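Local coordinates for L-Ala-D/L-Glu epimerase, a muconate lactonizing enzyme (Klebsiella pneumoniae subsp. pneumoniae MGH 78578, PDB 3FCP), which belongs to the muconate lactonizing enzyme branch of the enolase superfamily and holds a magnesium ion in its barrel domain, at residues I247-A252 against Q265-A270. Numbering follows the deposited sequence.
Sequences ILADEA and QGFTGA. With MG (magnesium ion), chain I.
Phe267 lies against Ile247 and Ala249 where a beta-alpha-beta crossover of the enolase-type barrel closes: strand 246-249 leads through helix 256-264 to the parallel neighbouring strand 270-273. Phe267 CB points toward the strand, and chi1 of 174° sets CG anti to the backbone N. Farther out, CE1 meets Ile247 CG2 at 3.8 Å, the methyl lying in the ring plane at its edge. CZ, at the tip, lies 3.6 Å from Ile247 O, which approaches the ring obliquely, and 4.0 Å from Ala249 CB. Beta-branched Ile247 offers the ring edge one methyl and also packs on Leu236 of helix 233-242, and small Ala249 leaves room for the ring tip.

Two backbone bonds zip the strands together: Ala270 N gives to Ile247 O (3.0 Å), and Ala249 N to Ala270 O (2.8 Å, nearly straight at 174°). Ile247 O also receives a CA-H...O contact from Gly269, whose backbone angles suit glycine; a CB there would run into that same oxygen. Gly266, with positive phi, ends the helix in a Schellman motif. Leu248 and Ala270 share a face of the sheet, where Leu248 CD2 lies 3.3 Å from Ala270 O and also packs on Ala270 CB.

Beyond the strand's C-terminal end, the usual place for the active site in such barrels, Asp250 and Glu251 bind the magnesium ion together with Asn201. Lys277 NZ forms a salt bridge with Asp250 OD1, while Lys274 NZ hydrogen-bonds OD2, the oxygen that also binds magnesium. At the strand's other end, one water accepts from Ile247 N and donates to Thr268 O at 2.7 Å.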
loop_
_atom_site.group_PDB
_atom_site.type_symbol
_atom_site.label_atom_id
_atom_site.label_comp_id
_atom_site.label_asym_id
_atom_site.label_seq_id
_atom_site.Cartn_x
_atom_site.Cartn_y
_atom_site.Cartn_z
ATOM N N ILE A 247 19.617 -9.126 -9.383
ATOM C CA ILE A 247 18.783 -9.335 -10.562
ATOM C C ILE A 247 19.097 -8.227 -11.576
ATOM O O ILE A 247 19.188 -7.048 -11.216
ATOM C CB ILE A 247 17.261 -9.274 -10.222
ATOM C CG1 ILE A 247 16.906 -10.321 -9.157
ATOM C CG2 ILE A 247 16.436 -9.511 -11.479
ATOM C CD1 ILE A 247 17.352 -11.739 -9.498
ATOM N N LEU A 248 19.262 -8.615 -12.834
ATOM C CA LEU A 248 19.562 -7.686 -13.918
ATOM C C LEU A 248 18.343 -7.610 -14.844
ATOM O O LEU A 248 17.912 -8.622 -15.395
ATOM C CB LEU A 248 20.768 -8.193 -14.721
ATOM C CG LEU A 248 21.735 -7.243 -15.448
ATOM C CD1 LEU A 248 22.046 -7.829 -16.823
ATOM C CD2 LEU A 248 21.185 -5.826 -15.564
ATOM N N ALA A 249 17.785 -6.419 -15.011
ATOM C CA ALA A 249 16.637 -6.257 -15.894
ATOM C C ALA A 249 17.116 -5.981 -17.325
ATOM O O ALA A 249 18.025 -5.174 -17.531
ATOM C CB ALA A 249 15.765 -5.102 -15.403
ATOM N N ASP A 250 16.530 -6.660 -18.306
ATOM C CA ASP A 250 16.900 -6.419 -19.702
ATOM C C ASP A 250 15.656 -5.986 -20.468
ATOM O O ASP A 250 15.352 -4.795 -20.522
ATOM C CB ASP A 250 17.531 -7.666 -20.358
ATOM C CG ASP A 250 18.012 -7.400 -21.795
ATOM O OD1 ASP A 250 17.968 -6.228 -22.241
ATOM O OD2 ASP A 250 18.438 -8.358 -22.482
ATOM N N GLU A 251 14.919 -6.945 -21.031
ATOM C CA GLU A 251 13.712 -6.623 -21.792
ATOM C C GLU A 251 12.687 -5.799 -21.012
ATOM O O GLU A 251 11.869 -5.101 -21.614
ATOM C CB GLU A 251 13.032 -7.900 -22.313
ATOM C CG GLU A 251 13.675 -8.534 -23.550
ATOM C CD GLU A 251 15.019 -9.180 -23.264
ATOM O OE1 GLU A 251 15.287 -9.539 -22.097
ATOM O OE2 GLU A 251 15.804 -9.344 -24.218
ATOM N N ALA A 252 12.724 -5.879 -19.682
ATOM C CA ALA A 252 11.786 -5.129 -18.843
ATOM C C ALA A 252 12.057 -3.624 -18.847
ATOM O O ALA A 252 11.216 -2.832 -18.426
ATOM C CB ALA A 252 11.832 -5.650 -17.406
ATOM N N GLN A 265 8.154 0.895 -8.833
ATOM C CA GLN A 265 7.423 -0.311 -8.481
ATOM C C GLN A 265 8.124 -1.096 -7.369
ATOM O O GLN A 265 7.524 -1.976 -6.753
ATOM C CB GLN A 265 7.277 -1.180 -9.722
ATOM C CG GLN A 265 6.077 -2.098 -9.720
ATOM C CD GLN A 265 5.913 -2.802 -11.053
ATOM O OE1 GLN A 265 6.029 -2.174 -12.114
ATOM N NE2 GLN A 265 5.639 -4.106 -11.011
ATOM N N GLY A 266 9.396 -0.781 -7.124
ATOM C CA GLY A 266 10.134 -1.458 -6.073
ATOM C C GLY A 266 11.266 -2.369 -6.523
ATOM O O GLY A 266 11.876 -3.056 -5.702
ATOM N N PHE A 267 11.557 -2.388 -7.818
ATOM C CA PHE A 267 12.630 -3.237 -8.325
ATOM C C PHE A 267 13.986 -2.803 -7.780
ATOM O O PHE A 267 14.305 -1.618 -7.746
ATOM C CB PHE A 267 12.698 -3.184 -9.856
ATOM C CG PHE A 267 13.871 -3.935 -10.434
ATOM C CD1 PHE A 267 13.821 -5.315 -10.590
ATOM C CD2 PHE A 267 15.036 -3.264 -10.789
ATOM C CE1 PHE A 267 14.916 -6.021 -11.097
ATOM C CE2 PHE A 267 16.138 -3.955 -11.294
ATOM C CZ PHE A 267 16.078 -5.341 -11.449
ATOM N N THR A 268 14.784 -3.769 -7.350
ATOM C CA THR A 268 16.115 -3.465 -6.855
ATOM C C THR A 268 17.084 -4.424 -7.539
ATOM O O THR A 268 16.825 -5.626 -7.633
ATOM C CB THR A 268 16.210 -3.598 -5.314
ATOM O OG1 THR A 268 17.540 -3.256 -4.891
ATOM C CG2 THR A 268 15.879 -5.012 -4.863
ATOM N N GLY A 269 18.179 -3.870 -8.038
ATOM C CA GLY A 269 19.180 -4.652 -8.738
ATOM C C GLY A 269 19.876 -3.758 -9.750
ATOM O O GLY A 269 20.313 -2.659 -9.410
ATOM N N ALA A 270 19.956 -4.206 -10.998
ATOM C CA ALA A 270 20.617 -3.420 -12.032
ATOM C C ALA A 270 19.864 -3.432 -13.353
ATOM O O ALA A 270 18.988 -4.276 -13.577
ATOM C CB ALA A 270 22.046 -3.939 -12.241
HETATM MG MG MG I . 17.581 -10.352 -23.279
HETATM O O HOH W 1 18.633 -7.502 -7.145
HETATM O O HOH W 2 18.244 -10.931 -20.931
HETATM O O HOH W 3 19.473 -11.863 -23.505
HETATM O O HOH W 4 18.550 -9.855 -25.622
#